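Pesticidal crystal protein Cry2Aa (Bacillus thuringiensis serovar kurstaki, PDB 1I5P) promotes colloidosmotic lysis by binding to midgut epithelial cells of dipteran and lepidopteran insect larvae. Local coordinates at residues D22-E27 with A487-T492; S47-P52 with T97-N102. All blocks are in the same frame, centred on the assembly; numbering follows the deposited sequence.

The two contacts are nested along the chain: 22-27, 47-52 and 97-102 follow one another, and 487-492 comes back much later to close interaction 1 around interaction 2. They lie about 32 Å apart between centres and about 11 Å between nearest atoms, with no touch. Interaction 1 joins the N-terminal region to a loop of the C-terminal beta sandwich, so it ties together parts separated by about 460 residues. Interaction 2 is local, holding the loop between helices 31-44 and 53-65 against the end of helix 88-101 in the helical bundle. Helix 53-65 runs from just after 47-52 to K63, which meets F26 of segment 22-27 in a cation-pi interaction.

Interaction 1: residues D22-E27 with A487-T492; sequences DPFSFE and APEDYT
The ring of F24 packs into a pocket whose rim toward the loop is backbone of A487 and P488, with L486 and M268 as apolar lining. Its far end does the touching. CZ lies 3.5 Å from A487 O, which sits at the ring edge, near the ring plane, and 3.9 Å from P488 CA. Farther round the ring, CE1 comes within 4.1 Å of CD of E489. That side chain, bent at chi2, runs alongside the ring, the two pointing opposite ways, its carboxylate plane turned 41° from the ring plane. No hydrogen bond joins the two segments. In the lectin-like jelly roll, the loop 487-492 runs from strand 483-486 of one sheet to strand 493-496 of the other, and the pocket lies where it leaves the first. On the N-terminal side, an Asx turn ties the backbone N of F24 to D22, whose OD1, met from above the carboxylate plane, accepts a hydrogen bond from it at 2.9 Å. F24 CG stands beside its backbone N (chi1 -67°), carrying the ring across to the loop. Another part of the ring edge meets OE1 of E27, in plane, while N539 takes up the carbonyl oxygen of P488 with its ND2.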
ATOM      1  N   ASP A  22     -10.112 -15.314  -8.427  1.00 17.62           N
ATOM      2  CA  ASP A  22      -8.754 -15.812  -8.230  1.00 15.23           C
ATOM      3  C   ASP A  22      -8.014 -15.001  -7.154  1.00 15.79           C
ATOM      4  O   ASP A  22      -7.666 -13.833  -7.364  1.00 14.08           O
ATOM      5  CB  ASP A  22      -7.993 -15.762  -9.554  1.00 13.48           C
ATOM      6  CG  ASP A  22      -6.589 -16.307  -9.445  1.00 14.69           C
ATOM      7  OD1 ASP A  22      -6.229 -16.821  -8.367  1.00 17.49           O
ATOM      8  OD2 ASP A  22      -5.838 -16.223 -10.443  1.00 17.69           O
ATOM      9  N   PRO A  23      -7.782 -15.611  -5.979  1.00 14.35           N
ATOM     10  CA  PRO A  23      -7.082 -14.949  -4.871  1.00 13.34           C
ATOM     11  C   PRO A  23      -5.607 -14.662  -5.175  1.00 12.58           C
ATOM     12  O   PRO A  23      -4.917 -14.030  -4.379  1.00 10.38           O
ATOM     13  CB  PRO A  23      -7.252 -15.941  -3.723  1.00 13.65           C
ATOM     14  CG  PRO A  23      -7.246 -17.261  -4.439  1.00 17.09           C
ATOM     15  CD  PRO A  23      -8.195 -16.971  -5.583  1.00 15.78           C
ATOM     16  N   PHE A  24      -5.129 -15.148  -6.316  1.00 12.73           N
ATOM     17  CA  PHE A  24      -3.748 -14.933  -6.743  1.00 13.30           C
ATOM     18  C   PHE A  24      -3.735 -14.364  -8.165  1.00 15.33           C
ATOM     19  O   PHE A  24      -2.821 -14.643  -8.942  1.00 15.13           O
ATOM     20  CB  PHE A  24      -2.962 -16.250  -6.732  1.00 14.94           C
ATOM     21  CG  PHE A  24      -2.746 -16.823  -5.363  1.00 17.37           C
ATOM     22  CD1 PHE A  24      -3.403 -17.985  -4.972  1.00 16.72           C
ATOM     23  CD2 PHE A  24      -1.890 -16.202  -4.461  1.00 15.53           C
ATOM     24  CE1 PHE A  24      -3.207 -18.520  -3.705  1.00 18.56           C
ATOM     25  CE2 PHE A  24      -1.689 -16.728  -3.188  1.00 16.00           C
ATOM     26  CZ  PHE A  24      -2.348 -17.888  -2.811  1.00 17.23           C
ATOM     27  N   SER A  25      -4.749 -13.571  -8.506  1.00 14.90           N
ATOM     28  CA  SER A  25      -4.832 -12.996  -9.845  1.00 17.79           C
ATOM     29  C   SER A  25      -3.577 -12.215 -10.246  1.00 16.64           C
ATOM     30  O   SER A  25      -3.081 -12.359 -11.367  1.00 16.65           O
ATOM     31  CB  SER A  25      -6.085 -12.117  -9.978  1.00 16.17           C
ATOM     32  OG  SER A  25      -6.276 -11.301  -8.837  1.00 19.62           O
ATOM     33  N   PHE A  26      -3.060 -11.397  -9.337  1.00 16.39           N
ATOM     34  CA  PHE A  26      -1.850 -10.628  -9.616  1.00 15.90           C
ATOM     35  C   PHE A  26      -0.693 -11.571  -9.934  1.00 15.93           C
ATOM     36  O   PHE A  26       0.012 -11.404 -10.932  1.00 14.94           O
ATOM     37  CB  PHE A  26      -1.467  -9.763  -8.413  1.00 14.65           C
ATOM     38  CG  PHE A  26      -0.117  -9.108  -8.546  1.00 17.16           C
ATOM     39  CD1 PHE A  26       0.055  -8.004  -9.377  1.00 16.50           C
ATOM     40  CD2 PHE A  26       0.990  -9.615  -7.869  1.00 18.31           C
ATOM     41  CE1 PHE A  26       1.305  -7.408  -9.530  1.00 17.72           C
ATOM     42  CE2 PHE A  26       2.249  -9.030  -8.016  1.00 19.79           C
ATOM     43  CZ  PHE A  26       2.402  -7.924  -8.850  1.00 19.01           C
ATOM     44  N   GLU A  27      -0.493 -12.563  -9.076  1.00 16.00           N
ATOM     45  CA  GLU A  27       0.589 -13.518  -9.280  1.00 19.11           C
ATOM     46  C   GLU A  27       0.423 -14.311 -10.582  1.00 20.23           C
ATOM     47  O   GLU A  27       1.408 -14.697 -11.206  1.00 21.47           O
ATOM     48  CB  GLU A  27       0.672 -14.494  -8.097  1.00 21.18           C
ATOM     49  CG  GLU A  27       1.156 -13.902  -6.772  1.00 24.94           C
ATOM     50  CD  GLU A  27       0.164 -12.942  -6.127  1.00 29.03           C
ATOM     51  OE1 GLU A  27      -1.060 -13.125  -6.294  1.00 27.36           O
ATOM     52  OE2 GLU A  27       0.614 -12.004  -5.431  1.00 31.39           O
ATOM     53  N   ALA A 487      -2.002 -19.372   1.908  1.00 11.84           N
ATOM     54  CA  ALA A 487      -0.600 -19.577   1.585  1.00 12.80           C
ATOM     55  C   ALA A 487      -0.504 -19.933   0.105  1.00 12.60           C
ATOM     56  O   ALA A 487      -1.471 -20.417  -0.481  1.00 10.00           O
ATOM     57  CB  ALA A 487      -0.026 -20.707   2.436  1.00 12.58           C
ATOM     58  N   PRO A 488       0.657 -19.674  -0.518  1.00 14.77           N
ATOM     59  CA  PRO A 488       0.893 -19.964  -1.935  1.00 15.38           C
ATOM     60  C   PRO A 488       0.636 -21.429  -2.252  1.00 18.32           C
ATOM     61  O   PRO A 488       0.769 -22.293  -1.381  1.00 17.75           O
ATOM     62  CB  PRO A 488       2.354 -19.565  -2.119  1.00 13.84           C
ATOM     63  CG  PRO A 488       2.476 -18.401  -1.185  1.00 12.17           C
ATOM     64  CD  PRO A 488       1.808 -18.957   0.054  1.00 12.78           C
ATOM     65  N   GLU A 489       0.271 -21.703  -3.499  1.00 20.06           N
ATOM     66  CA  GLU A 489      -0.015 -23.069  -3.926  1.00 27.36           C
ATOM     67  C   GLU A 489       1.254 -23.915  -3.931  1.00 26.67           C
ATOM     68  O   GLU A 489       1.217 -25.103  -3.617  1.00 30.99           O
ATOM     69  CB  GLU A 489      -0.636 -23.055  -5.323  1.00 30.68           C
ATOM     70  CG  GLU A 489      -1.341 -21.756  -5.660  1.00 39.27           C
ATOM     71  CD  GLU A 489      -2.831 -21.927  -5.899  1.00 44.78           C
ATOM     72  OE1 GLU A 489      -3.538 -22.427  -4.996  1.00 47.61           O
ATOM     73  OE2 GLU A 489      -3.296 -21.555  -6.998  1.00 45.87           O
ATOM     74  N   ASP A 490       2.377 -23.299  -4.285  1.00 24.90           N
ATOM     75  CA  ASP A 490       3.647 -24.018  -4.325  1.00 22.23           C
ATOM     76  C   ASP A 490       4.546 -23.629  -3.158  1.00 19.07           C
ATOM     77  O   ASP A 490       4.098 -22.978  -2.217  1.00 17.82           O
ATOM     78  CB  ASP A 490       4.360 -23.762  -5.657  1.00 24.50           C
ATOM     79  CG  ASP A 490       4.622 -22.285  -5.917  1.00 25.50           C
ATOM     80  OD1 ASP A 490       5.285 -21.982  -6.933  1.00 26.70           O
ATOM     81  OD2 ASP A 490       4.171 -21.433  -5.118  1.00 26.16           O
ATOM     82  N   TYR A 491       5.811 -24.034  -3.217  1.00 16.95           N
ATOM     83  CA  TYR A 491       6.752 -23.729  -2.147  1.00 15.35           C
ATOM     84  C   TYR A 491       7.343 -22.331  -2.262  1.00 16.36           C
ATOM     85  O   TYR A 491       8.535 -22.155  -2.529  1.00 16.28           O
ATOM     86  CB  TYR A 491       7.878 -24.765  -2.100  1.00 14.00           C
ATOM     87  CG  TYR A 491       8.708 -24.699  -0.832  1.00 14.89           C
ATOM     88  CD1 TYR A 491       8.187 -24.135   0.334  1.00 15.54           C
ATOM     89  CD2 TYR A 491       9.998 -25.227  -0.786  1.00 16.13           C
ATOM     90  CE1 TYR A 491       8.923 -24.101   1.512  1.00 15.50           C
ATOM     91  CE2 TYR A 491      10.747 -25.197   0.393  1.00 18.24           C
ATOM     92  CZ  TYR A 491      10.200 -24.631   1.537  1.00 19.83           C
ATOM     93  OH  TYR A 491      10.913 -24.606   2.716  1.00 22.84           O
ATOM     94  N   THR A 492       6.490 -21.339  -2.046  1.00 15.84           N
ATOM     95  CA  THR A 492       6.883 -19.940  -2.107  1.00 16.24           C
ATOM     96  C   THR A 492       6.612 -19.300  -0.747  1.00 14.56           C
ATOM     97  O   THR A 492       5.637 -19.652  -0.077  1.00 12.73           O
ATOM     98  CB  THR A 492       6.063 -19.187  -3.178  1.00 17.57           C
ATOM     99  OG1 THR A 492       6.261 -19.805  -4.456  1.00 21.15           O
ATOM    100  CG2 THR A 492       6.485 -17.721  -3.247  1.00 17.85           C
TER

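Interaction 2: residues S47-P52 with T97-N102; sequences SLYVAP and TEQFLN
L48 and F100 make the tightly packed side of this contact, set between the loop, helix 88-101 and helix 238-259; Y49 and Q99, both exposed, make its looser solvent side. On the packed side, the carbonyl oxygen of L48 lies 3.3 Å from CD1 of F100, approaching the ring obliquely, and L48 CB is 4.3 Å from F100 CE1. The F100 ring is swung to the loop by its first torsion, with CG anti to the backbone N (chi1 -179°), and it also stacks with Y247. L48 in turn rests on E243 and T246 of helix 238-259. The whole is part of the helical bundle of the three-domain delta-endotoxin fold: the loop between helices 31-44 and 53-65 leans on the last turn of helix 88-101, which ends as N102 takes a positive phi. On the solvent side the CB of Y49, a residue itself at positive phi, points toward the helix, and the ring lies beside Q99. The extended Q99 chain runs over it at a slant, CG over one face at 4.1 Å from the ring centroid in a CH-pi contact. Farther out the amide plane is turned 41° from that of the ring. No hydrogen bond holds this side: Y49 OH and Q99 NE2 lie 3.0 Å apart, but at a poor angle. Between the two sides, Y49 CB meets F100 CB at 4.2 Å.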
ATOM      1  N   SER A  47      -5.952   9.070 -12.875  1.00 16.37           N
ATOM      2  CA  SER A  47      -4.582   8.847 -12.457  1.00 18.84           C
ATOM      3  C   SER A  47      -4.336  10.132 -11.690  1.00 20.62           C
ATOM      4  O   SER A  47      -5.072  11.096 -11.858  1.00 26.60           O
ATOM      5  CB  SER A  47      -3.647   8.765 -13.664  1.00 16.48           C
ATOM      6  OG  SER A  47      -3.564  10.016 -14.333  1.00 15.39           O
ATOM      7  N   LEU A  48      -3.338  10.178 -10.832  1.00 23.15           N
ATOM      8  CA  LEU A  48      -3.116  11.430 -10.111  1.00 23.25           C
ATOM      9  C   LEU A  48      -1.947  12.105 -10.793  1.00 17.85           C
ATOM     10  O   LEU A  48      -1.107  12.694 -10.133  1.00 16.21           O
ATOM     11  CB  LEU A  48      -2.765  11.145  -8.652  1.00 22.93           C
ATOM     12  CG  LEU A  48      -3.904  10.786  -7.708  1.00 24.49           C
ATOM     13  CD1 LEU A  48      -4.619   9.515  -8.173  1.00 21.43           C
ATOM     14  CD2 LEU A  48      -3.319  10.620  -6.317  1.00 22.53           C
ATOM     15  N   TYR A  49      -1.918  12.007 -12.120  1.00 16.98           N
ATOM     16  CA  TYR A  49      -0.821  12.527 -12.930  1.00 15.89           C
ATOM     17  C   TYR A  49       0.321  11.550 -12.685  1.00 14.64           C
ATOM     18  O   TYR A  49       1.485  11.824 -12.965  1.00 13.23           O
ATOM     19  CB  TYR A  49      -0.430  13.954 -12.517  1.00 15.09           C
ATOM     20  CG  TYR A  49      -1.249  15.009 -13.227  1.00 16.40           C
ATOM     21  CD1 TYR A  49      -2.418  15.512 -12.661  1.00 19.04           C
ATOM     22  CD2 TYR A  49      -0.899  15.439 -14.505  1.00 17.34           C
ATOM     23  CE1 TYR A  49      -3.224  16.415 -13.353  1.00 22.53           C
ATOM     24  CE2 TYR A  49      -1.699  16.338 -15.207  1.00 21.37           C
ATOM     25  CZ  TYR A  49      -2.858  16.819 -14.632  1.00 22.68           C
ATOM     26  OH  TYR A  49      -3.658  17.684 -15.348  1.00 23.69           O
ATOM     27  N   VAL A  50      -0.046  10.393 -12.144  1.00 13.89           N
ATOM     28  CA  VAL A  50       0.915   9.336 -11.866  1.00 14.30           C
ATOM     29  C   VAL A  50       1.255   8.654 -13.185  1.00 14.25           C
ATOM     30  O   VAL A  50       0.369   8.307 -13.960  1.00 14.00           O
ATOM     31  CB  VAL A  50       0.333   8.266 -10.898  1.00 13.94           C
ATOM     32  CG1 VAL A  50       1.298   7.081 -10.782  1.00 14.91           C
ATOM     33  CG2 VAL A  50       0.090   8.875  -9.530  1.00 10.30           C
ATOM     34  N   ALA A  51       2.546   8.485 -13.440  1.00 15.06           N
ATOM     35  CA  ALA A  51       3.009   7.827 -14.655  1.00 13.38           C
ATOM     36  C   ALA A  51       2.773   6.334 -14.469  1.00 13.25           C
ATOM     37  O   ALA A  51       3.282   5.736 -13.522  1.00 13.59           O
ATOM     38  CB  ALA A  51       4.490   8.106 -14.864  1.00 11.79           C
ATOM     39  N   PRO A  52       1.986   5.715 -15.362  1.00 13.12           N
ATOM     40  CA  PRO A  52       1.683   4.283 -15.288  1.00 13.44           C
ATOM     41  C   PRO A  52       2.889   3.355 -15.143  1.00 13.71           C
ATOM     42  O   PRO A  52       2.772   2.283 -14.549  1.00 11.40           O
ATOM     43  CB  PRO A  52       0.917   4.025 -16.585  1.00 15.38           C
ATOM     44  CG  PRO A  52       1.440   5.102 -17.511  1.00 14.59           C
ATOM     45  CD  PRO A  52       1.415   6.289 -16.590  1.00 12.36           C
ATOM     46  N   THR A  97       5.175  15.048 -12.326  1.00 13.36           N
ATOM     47  CA  THR A  97       5.383  15.341 -10.916  1.00 14.05           C
ATOM     48  C   THR A  97       5.372  16.861 -10.764  1.00 15.31           C
ATOM     49  O   THR A  97       4.830  17.396  -9.796  1.00 16.07           O
ATOM     50  CB  THR A  97       6.733  14.786 -10.418  1.00 14.16           C
ATOM     51  OG1 THR A  97       6.750  13.362 -10.581  1.00 13.88           O
ATOM     52  CG2 THR A  97       6.944  15.124  -8.946  1.00 11.56           C
ATOM     53  N   GLU A  98       5.972  17.551 -11.733  1.00 14.62           N
ATOM     54  CA  GLU A  98       6.007  19.010 -11.716  1.00 16.12           C
ATOM     55  C   GLU A  98       4.583  19.538 -11.775  1.00 15.54           C
ATOM     56  O   GLU A  98       4.227  20.474 -11.062  1.00 15.48           O
ATOM     57  CB  GLU A  98       6.797  19.557 -12.914  1.00 16.34           C
ATOM     58  CG  GLU A  98       8.305  19.511 -12.745  1.00 17.90           C
ATOM     59  CD  GLU A  98       9.062  20.204 -13.873  1.00 20.39           C
ATOM     60  OE1 GLU A  98      10.246  20.539 -13.666  1.00 22.14           O
ATOM     61  OE2 GLU A  98       8.489  20.412 -14.966  1.00 23.67           O
ATOM     62  N   GLN A  99       3.769  18.932 -12.631  1.00 15.30           N
ATOM     63  CA  GLN A  99       2.392  19.364 -12.766  1.00 16.59           C
ATOM     64  C   GLN A  99       1.591  19.065 -11.502  1.00 16.88           C
ATOM     65  O   GLN A  99       0.787  19.885 -11.062  1.00 17.43           O
ATOM     66  CB  GLN A  99       1.741  18.691 -13.978  1.00 18.37           C
ATOM     67  CG  GLN A  99       0.345  19.220 -14.311  1.00 19.55           C
ATOM     68  CD  GLN A  99      -0.060  18.921 -15.745  1.00 20.89           C
ATOM     69  OE1 GLN A  99       0.717  18.352 -16.510  1.00 24.17           O
ATOM     70  NE2 GLN A  99      -1.277  19.308 -16.116  1.00 16.65           N
ATOM     71  N   PHE A 100       1.821  17.893 -10.915  1.00 16.36           N
ATOM     72  CA  PHE A 100       1.112  17.494  -9.703  1.00 15.68           C
ATOM     73  C   PHE A 100       1.432  18.392  -8.511  1.00 13.63           C
ATOM     74  O   PHE A 100       0.531  18.827  -7.801  1.00 13.44           O
ATOM     75  CB  PHE A 100       1.446  16.044  -9.328  1.00 14.62           C
ATOM     76  CG  PHE A 100       0.718  15.555  -8.098  1.00 14.55           C
ATOM     77  CD1 PHE A 100      -0.644  15.277  -8.146  1.00 13.25           C
ATOM     78  CD2 PHE A 100       1.389  15.400  -6.888  1.00 12.06           C
ATOM     79  CE1 PHE A 100      -1.331  14.850  -7.011  1.00 14.74           C
ATOM     80  CE2 PHE A 100       0.712  14.975  -5.741  1.00 13.81           C
ATOM     81  CZ  PHE A 100      -0.654  14.700  -5.805  1.00 13.74           C
ATOM     82  N   LEU A 101       2.713  18.666  -8.295  1.00 13.15           N
ATOM     83  CA  LEU A 101       3.123  19.491  -7.163  1.00 16.33           C
ATOM     84  C   LEU A 101       3.083  20.990  -7.439  1.00 17.90           C
ATOM     85  O   LEU A 101       3.147  21.800  -6.513  1.00 15.60           O
ATOM     86  CB  LEU A 101       4.539  19.104  -6.730  1.00 13.16           C
ATOM     87  CG  LEU A 101       4.737  17.657  -6.280  1.00 14.44           C
ATOM     88  CD1 LEU A 101       6.217  17.422  -5.988  1.00 11.74           C
ATOM     89  CD2 LEU A 101       3.893  17.375  -5.042  1.00 12.53           C
ATOM     90  N   ASN A 102       2.965  21.345  -8.712  1.00 20.34           N
ATOM     91  CA  ASN A 102       2.965  22.736  -9.138  1.00 23.71           C
ATOM     92  C   ASN A 102       4.332  23.322  -8.800  1.00 23.31           C
ATOM     93  O   ASN A 102       4.445  24.470  -8.375  1.00 24.46           O
ATOM     94  CB  ASN A 102       1.852  23.540  -8.454  1.00 26.08           C
ATOM     95  CG  ASN A 102       1.695  24.936  -9.044  1.00 32.01           C
ATOM     96  OD1 ASN A 102       2.080  25.183 -10.186  1.00 35.36           O
ATOM     97  ND2 ASN A 102       1.108  25.850  -8.272  1.00 29.94           N
TER